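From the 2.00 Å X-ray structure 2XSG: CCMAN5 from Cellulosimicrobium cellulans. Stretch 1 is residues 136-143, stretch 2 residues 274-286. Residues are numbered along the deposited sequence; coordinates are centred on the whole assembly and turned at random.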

ATOM      1  N   ALA A 136      -4.292 -16.763  22.985  1.00  5.84           N
ATOM      2  CA  ALA A 136      -4.276 -16.965  21.554  1.00  5.25           C
ATOM      3  C   ALA A 136      -2.941 -16.510  20.983  1.00  4.73           C
ATOM      4  O   ALA A 136      -2.490 -15.400  21.234  1.00  4.61           O
ATOM      5  CB  ALA A 136      -5.406 -16.215  20.915  1.00  5.11           C
ATOM      6  N   GLU A 137      -2.321 -17.386  20.205  1.00  3.93           N
ATOM      7  CA  GLU A 137      -1.136 -17.037  19.448  1.00  3.46           C
ATOM      8  C   GLU A 137      -1.364 -17.406  17.969  1.00  3.15           C
ATOM      9  O   GLU A 137      -1.790 -18.520  17.664  1.00  2.65           O
ATOM     10  CB  GLU A 137       0.059 -17.829  19.959  1.00  3.89           C
ATOM     11  CG  GLU A 137       0.559 -17.467  21.348  1.00  3.76           C
ATOM     12  CD  GLU A 137       1.493 -18.526  21.888  1.00  3.02           C
ATOM     13  OE1 GLU A 137       2.709 -18.324  21.840  1.00  2.00           O
ATOM     14  OE2 GLU A 137       1.010 -19.596  22.309  1.00  4.37           O
ATOM     15  N   VAL A 138      -1.095 -16.468  17.064  1.00  2.60           N
ATOM     16  CA  VAL A 138      -1.050 -16.769  15.632  1.00  2.00           C
ATOM     17  C   VAL A 138       0.315 -16.372  15.037  1.00  2.22           C
ATOM     18  O   VAL A 138       1.000 -15.472  15.556  1.00  2.00           O
ATOM     19  CB  VAL A 138      -2.217 -16.096  14.846  1.00  2.03           C
ATOM     20  CG1 VAL A 138      -3.567 -16.612  15.352  1.00  2.00           C
ATOM     21  CG2 VAL A 138      -2.185 -14.551  14.973  1.00  2.00           C
ATOM     22  N   ALA A 139       0.715 -17.078  13.974  1.00  2.00           N
ATOM     23  CA  ALA A 139       1.847 -16.689  13.144  1.00  2.00           C
ATOM     24  C   ALA A 139       1.499 -16.952  11.676  1.00  2.00           C
ATOM     25  O   ALA A 139       0.519 -17.646  11.391  1.00  2.00           O
ATOM     26  CB  ALA A 139       3.091 -17.468  13.539  1.00  2.00           C
ATOM     27  N   ALA A 140       2.313 -16.429  10.762  1.00  2.28           N
ATOM     28  CA  ALA A 140       2.064 -16.601   9.325  1.00  3.29           C
ATOM     29  C   ALA A 140       3.291 -16.998   8.534  1.00  4.45           C
ATOM     30  O   ALA A 140       4.395 -16.552   8.841  1.00  4.72           O
ATOM     31  CB  ALA A 140       1.481 -15.309   8.726  1.00  3.15           C
ATOM     32  N   ALA A 141       3.079 -17.827   7.511  1.00  4.91           N
ATOM     33  CA  ALA A 141       4.015 -17.972   6.407  1.00  5.41           C
ATOM     34  C   ALA A 141       3.350 -17.324   5.203  1.00  5.30           C
ATOM     35  O   ALA A 141       2.234 -16.818   5.338  1.00  6.44           O
ATOM     36  CB  ALA A 141       4.315 -19.443   6.136  1.00  5.21           C
ATOM     37  N   THR A 142       4.020 -17.343   4.043  1.00  4.84           N
ATOM     38  CA  THR A 142       3.539 -16.704   2.809  1.00  3.98           C
ATOM     39  C   THR A 142       2.064 -17.004   2.544  1.00  4.21           C
ATOM     40  O   THR A 142       1.257 -16.079   2.313  1.00  3.85           O
ATOM     41  CB  THR A 142       4.395 -17.137   1.567  1.00  4.43           C
ATOM     42  OG1 THR A 142       5.778 -16.865   1.815  1.00  5.19           O
ATOM     43  CG2 THR A 142       3.974 -16.411   0.292  1.00  2.23           C
ATOM     44  N   ARG A 143       1.711 -18.291   2.589  1.00  3.43           N
ATOM     45  CA  ARG A 143       0.367 -18.728   2.195  1.00  3.05           C
ATOM     46  C   ARG A 143      -0.458 -19.235   3.375  1.00  3.22           C
ATOM     47  O   ARG A 143      -1.621 -19.593   3.193  1.00  3.26           O
ATOM     48  CB  ARG A 143       0.451 -19.821   1.112  1.00  3.33           C
ATOM     49  CG  ARG A 143       1.188 -19.394  -0.156  1.00  2.91           C
ATOM     50  CD  ARG A 143       1.582 -20.568  -1.073  1.00  2.00           C
ATOM     51  NE  ARG A 143       2.424 -20.061  -2.158  1.00  2.00           N
ATOM     52  CZ  ARG A 143       3.722 -19.810  -2.082  1.00  2.37           C
ATOM     53  NH1 ARG A 143       4.351 -19.318  -3.144  1.00  3.24           N
ATOM     54  NH2 ARG A 143       4.407 -20.059  -0.961  1.00  2.64           N
ATOM     55  N   SER A 274       6.853 -27.258  13.916  1.00  6.68           N
ATOM     56  CA  SER A 274       6.086 -26.784  15.060  1.00  5.99           C
ATOM     57  C   SER A 274       5.670 -25.321  14.856  1.00  5.54           C
ATOM     58  O   SER A 274       6.241 -24.607  14.012  1.00  4.51           O
ATOM     59  CB  SER A 274       6.949 -26.883  16.323  1.00  5.94           C
ATOM     60  OG  SER A 274       8.046 -25.986  16.210  1.00  5.51           O
ATOM     61  N   PHE A 275       4.676 -24.886  15.635  1.00  4.78           N
ATOM     62  CA  PHE A 275       4.260 -23.485  15.657  1.00  4.80           C
ATOM     63  C   PHE A 275       5.458 -22.538  15.850  1.00  4.45           C
ATOM     64  O   PHE A 275       5.643 -21.611  15.069  1.00  3.13           O
ATOM     65  CB  PHE A 275       3.200 -23.268  16.740  1.00  4.27           C
ATOM     66  CG  PHE A 275       2.678 -21.859  16.818  1.00  5.79           C
ATOM     67  CD1 PHE A 275       3.337 -20.893  17.587  1.00  6.64           C
ATOM     68  CD2 PHE A 275       1.514 -21.497  16.144  1.00  6.01           C
ATOM     69  CE1 PHE A 275       2.857 -19.575  17.661  1.00  5.98           C
ATOM     70  CE2 PHE A 275       1.020 -20.201  16.212  1.00  6.99           C
ATOM     71  CZ  PHE A 275       1.695 -19.230  16.981  1.00  7.94           C
ATOM     72  N   ASP A 276       6.268 -22.802  16.880  1.00  4.76           N
ATOM     73  CA  ASP A 276       7.435 -21.971  17.208  1.00  5.78           C
ATOM     74  C   ASP A 276       8.408 -21.825  16.050  1.00  5.99           C
ATOM     75  O   ASP A 276       8.916 -20.714  15.810  1.00  6.87           O
ATOM     76  CB  ASP A 276       8.188 -22.516  18.443  1.00  6.07           C
ATOM     77  CG  ASP A 276       7.442 -22.275  19.745  1.00  8.59           C
ATOM     78  OD1 ASP A 276       6.425 -21.549  19.735  1.00 10.24           O
ATOM     79  OD2 ASP A 276       7.872 -22.825  20.784  1.00 10.14           O
ATOM     80  N   ALA A 277       8.669 -22.935  15.347  1.00  5.06           N
ATOM     81  CA  ALA A 277       9.586 -22.944  14.197  1.00  5.08           C
ATOM     82  C   ALA A 277       9.026 -22.211  12.977  1.00  5.08           C
ATOM     83  O   ALA A 277       9.773 -21.567  12.255  1.00  5.19           O
ATOM     84  CB  ALA A 277      10.001 -24.377  13.815  1.00  4.07           C
ATOM     85  N   ILE A 278       7.725 -22.323  12.746  1.00  4.75           N
ATOM     86  CA  ILE A 278       7.087 -21.531  11.694  1.00  5.84           C
ATOM     87  C   ILE A 278       7.133 -20.038  12.028  1.00  6.01           C
ATOM     88  O   ILE A 278       7.473 -19.219  11.174  1.00  6.86           O
ATOM     89  CB  ILE A 278       5.630 -22.008  11.402  1.00  5.63           C
ATOM     90  CG1 ILE A 278       5.633 -23.459  10.900  1.00  4.68           C
ATOM     91  CG2 ILE A 278       4.958 -21.092  10.381  1.00  7.21           C
ATOM     92  CD1 ILE A 278       4.272 -24.217  11.114  1.00  3.44           C
ATOM     93  N   ARG A 279       6.818 -19.686  13.274  1.00  6.80           N
ATOM     94  CA  ARG A 279       6.901 -18.290  13.726  1.00  6.83           C
ATOM     95  C   ARG A 279       8.335 -17.781  13.612  1.00  6.83           C
ATOM     96  O   ARG A 279       8.571 -16.685  13.101  1.00  6.59           O
ATOM     97  CB  ARG A 279       6.421 -18.156  15.167  1.00  6.75           C
ATOM     98  CG  ARG A 279       6.296 -16.700  15.680  1.00  8.35           C
ATOM     99  CD  ARG A 279       6.192 -16.660  17.225  1.00 11.83           C
ATOM    100  NE  ARG A 279       7.336 -17.384  17.772  1.00 14.01           N
ATOM    101  CZ  ARG A 279       7.329 -18.166  18.842  1.00 14.91           C
ATOM    102  NH1 ARG A 279       6.214 -18.341  19.565  1.00 15.32           N
ATOM    103  NH2 ARG A 279       8.462 -18.776  19.180  1.00 11.97           N
ATOM    104  N   ASP A 280       9.282 -18.584  14.096  1.00  7.44           N
ATOM    105  CA  ASP A 280      10.698 -18.210  14.089  1.00  7.77           C
ATOM    106  C   ASP A 280      11.207 -17.999  12.669  1.00  7.79           C
ATOM    107  O   ASP A 280      11.952 -17.049  12.397  1.00  8.15           O
ATOM    108  CB  ASP A 280      11.542 -19.283  14.780  1.00  7.90           C
ATOM    109  CG  ASP A 280      11.372 -19.301  16.303  1.00  8.94           C
ATOM    110  OD1 ASP A 280      10.656 -18.442  16.869  1.00 11.12           O
ATOM    111  OD2 ASP A 280      11.982 -20.180  16.943  1.00  8.26           O
ATOM    112  N   ARG A 281      10.833 -18.902  11.764  1.00  7.69           N
ATOM    113  CA  ARG A 281      11.292 -18.809  10.371  1.00  7.74           C
ATOM    114  C   ARG A 281      10.769 -17.561   9.658  1.00  7.31           C
ATOM    115  O   ARG A 281      11.475 -16.948   8.849  1.00  7.07           O
ATOM    116  CB  ARG A 281      10.941 -20.066   9.592  1.00  7.90           C
ATOM    117  CG  ARG A 281      11.402 -20.037   8.150  1.00  9.37           C
ATOM    118  CD  ARG A 281      10.858 -21.226   7.378  1.00 11.52           C
ATOM    119  NE  ARG A 281       9.398 -21.196   7.301  1.00  9.95           N
ATOM    120  CZ  ARG A 281       8.645 -22.164   6.779  1.00  9.96           C
ATOM    121  NH1 ARG A 281       9.204 -23.261   6.283  1.00  6.73           N
ATOM    122  NH2 ARG A 281       7.320 -22.032   6.760  1.00  8.76           N
ATOM    123  N   THR A 282       9.537 -17.168   9.964  1.00  6.77           N
ATOM    124  CA  THR A 282       9.007 -15.954   9.356  1.00  6.38           C
ATOM    125  C   THR A 282       9.696 -14.722   9.934  1.00  6.01           C
ATOM    126  O   THR A 282       9.929 -13.756   9.203  1.00  6.03           O
ATOM    127  CB  THR A 282       7.496 -15.859   9.473  1.00  6.08           C
ATOM    128  OG1 THR A 282       6.915 -16.991   8.814  1.00  6.13           O
ATOM    129  CG2 THR A 282       7.000 -14.595   8.811  1.00  6.09           C
ATOM    130  N   ARG A 283      10.040 -14.757  11.226  1.00  5.94           N
ATOM    131  CA  ARG A 283      10.796 -13.641  11.829  1.00  5.81           C
ATOM    132  C   ARG A 283      12.139 -13.459  11.128  1.00  6.15           C
ATOM    133  O   ARG A 283      12.524 -12.326  10.835  1.00  6.44           O
ATOM    134  CB  ARG A 283      10.985 -13.782  13.348  1.00  6.05           C
ATOM    135  CG  ARG A 283      11.676 -12.552  13.988  1.00  6.34           C
ATOM    136  CD  ARG A 283      12.143 -12.807  15.433  1.00  9.20           C
ATOM    137  NE  ARG A 283      12.542 -11.563  16.100  1.00 10.87           N
ATOM    138  CZ  ARG A 283      11.709 -10.737  16.740  1.00 11.47           C
ATOM    139  NH1 ARG A 283      10.411 -11.003  16.817  1.00 11.70           N
ATOM    140  NH2 ARG A 283      12.175  -9.630  17.305  1.00 11.08           N
ATOM    141  N   ALA A 284      12.827 -14.573  10.841  1.00  5.82           N
ATOM    142  CA  ALA A 284      14.110 -14.536  10.134  1.00  5.99           C
ATOM    143  C   ALA A 284      13.952 -14.034   8.707  1.00  5.44           C
ATOM    144  O   ALA A 284      14.756 -13.234   8.230  1.00  5.00           O
ATOM    145  CB  ALA A 284      14.801 -15.919  10.148  1.00  5.81           C
ATOM    146  N   GLU A 285      12.929 -14.514   8.018  1.00  5.57           N
ATOM    147  CA  GLU A 285      12.607 -13.978   6.702  1.00  6.57           C
ATOM    148  C   GLU A 285      12.403 -12.441   6.754  1.00  6.30           C
ATOM    149  O   GLU A 285      12.886 -11.719   5.865  1.00  6.47           O
ATOM    150  CB  GLU A 285      11.398 -14.715   6.102  1.00  7.09           C
ATOM    151  CG  GLU A 285      11.028 -14.263   4.699  1.00  9.96           C
ATOM    152  CD  GLU A 285       9.805 -14.991   4.140  1.00 14.74           C
ATOM    153  OE1 GLU A 285       9.342 -15.977   4.780  1.00 14.84           O
ATOM    154  OE2 GLU A 285       9.316 -14.564   3.057  1.00 13.97           O
ATOM    155  N   TRP A 286      11.728 -11.939   7.794  1.00  5.75           N
ATOM    156  CA  TRP A 286      11.546 -10.483   7.923  1.00  5.67           C
ATOM    157  C   TRP A 286      12.870  -9.776   8.155  1.00  6.24           C
ATOM    158  O   TRP A 286      13.123  -8.716   7.579  1.00  5.47           O
ATOM    159  CB  TRP A 286      10.542 -10.115   9.017  1.00  4.30           C
ATOM    160  CG  TRP A 286       9.137 -10.020   8.491  1.00  4.00           C
ATOM    161  CD1 TRP A 286       8.085 -10.838   8.801  1.00  2.00           C
ATOM    162  CD2 TRP A 286       8.632  -9.056   7.550  1.00  2.61           C
ATOM    163  NE1 TRP A 286       6.949 -10.433   8.127  1.00  3.49           N
ATOM    164  CE2 TRP A 286       7.261  -9.352   7.341  1.00  2.76           C
ATOM    165  CE3 TRP A 286       9.210  -7.987   6.844  1.00  3.58           C
ATOM    166  CZ2 TRP A 286       6.459  -8.610   6.468  1.00  2.00           C
ATOM    167  CZ3 TRP A 286       8.405  -7.241   5.970  1.00  2.00           C
ATOM    168  CH2 TRP A 286       7.047  -7.557   5.794  1.00  2.00           C
TER
HETATM  169  O   HOH W   1       6.751 -14.274   1.884  1.00  2.00           O
HETATM  170  O   HOH W   2       6.936 -17.599   4.702  1.00  3.68           O

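Strand 136-140 and helix 275-286 cross at 50°, their axes 7.5 Å apart at closest, and the contact buries 403 Å² summed over both sides. Ala136 lies out of reach. Glu137 points its CA-to-CB bond toward the helix, and its CB packs 3.7 Å from CZ of Phe275, whose t rotamer (chi1 -178°) carries the ring to the strand. Its OE1 lies near the plane of the Arg279 guanidinium, but at 4.2 Å from Arg279 NH1 this is charge proximity beyond salt-bridge range; that NH1 instead pairs with Asp276 OD1 at 3.2 Å. Val138 turns its side chain away, so its backbone makes the contact, C to Phe275 CZ at 3.7 Å. Ala139 points toward the helix, and Ala139 CA sits 5.3 Å from Arg279 CA. The small methyl fits this narrow gap, with CB 3.8 Å from Arg279 CB and 4.1 Å from Phe275 CZ. Ala140 again faces away, leaving its carbonyl to accept the one direct hydrogen bond across the stretches, from Thr282 OG1 to Ala140 O at 2.6 Å; Thr282 is buried and directed toward the strand. Ala141 CB approaches Arg281 NH2 at 4.0 Å. At Thr142 water takes over: water 1 joins OG1 to Glu285 OE2 (both 2.8 Å), and water 2 links Thr142 N (3.0 Å) to Glu285 OE1 (2.9 Å). Arg143 makes no contact.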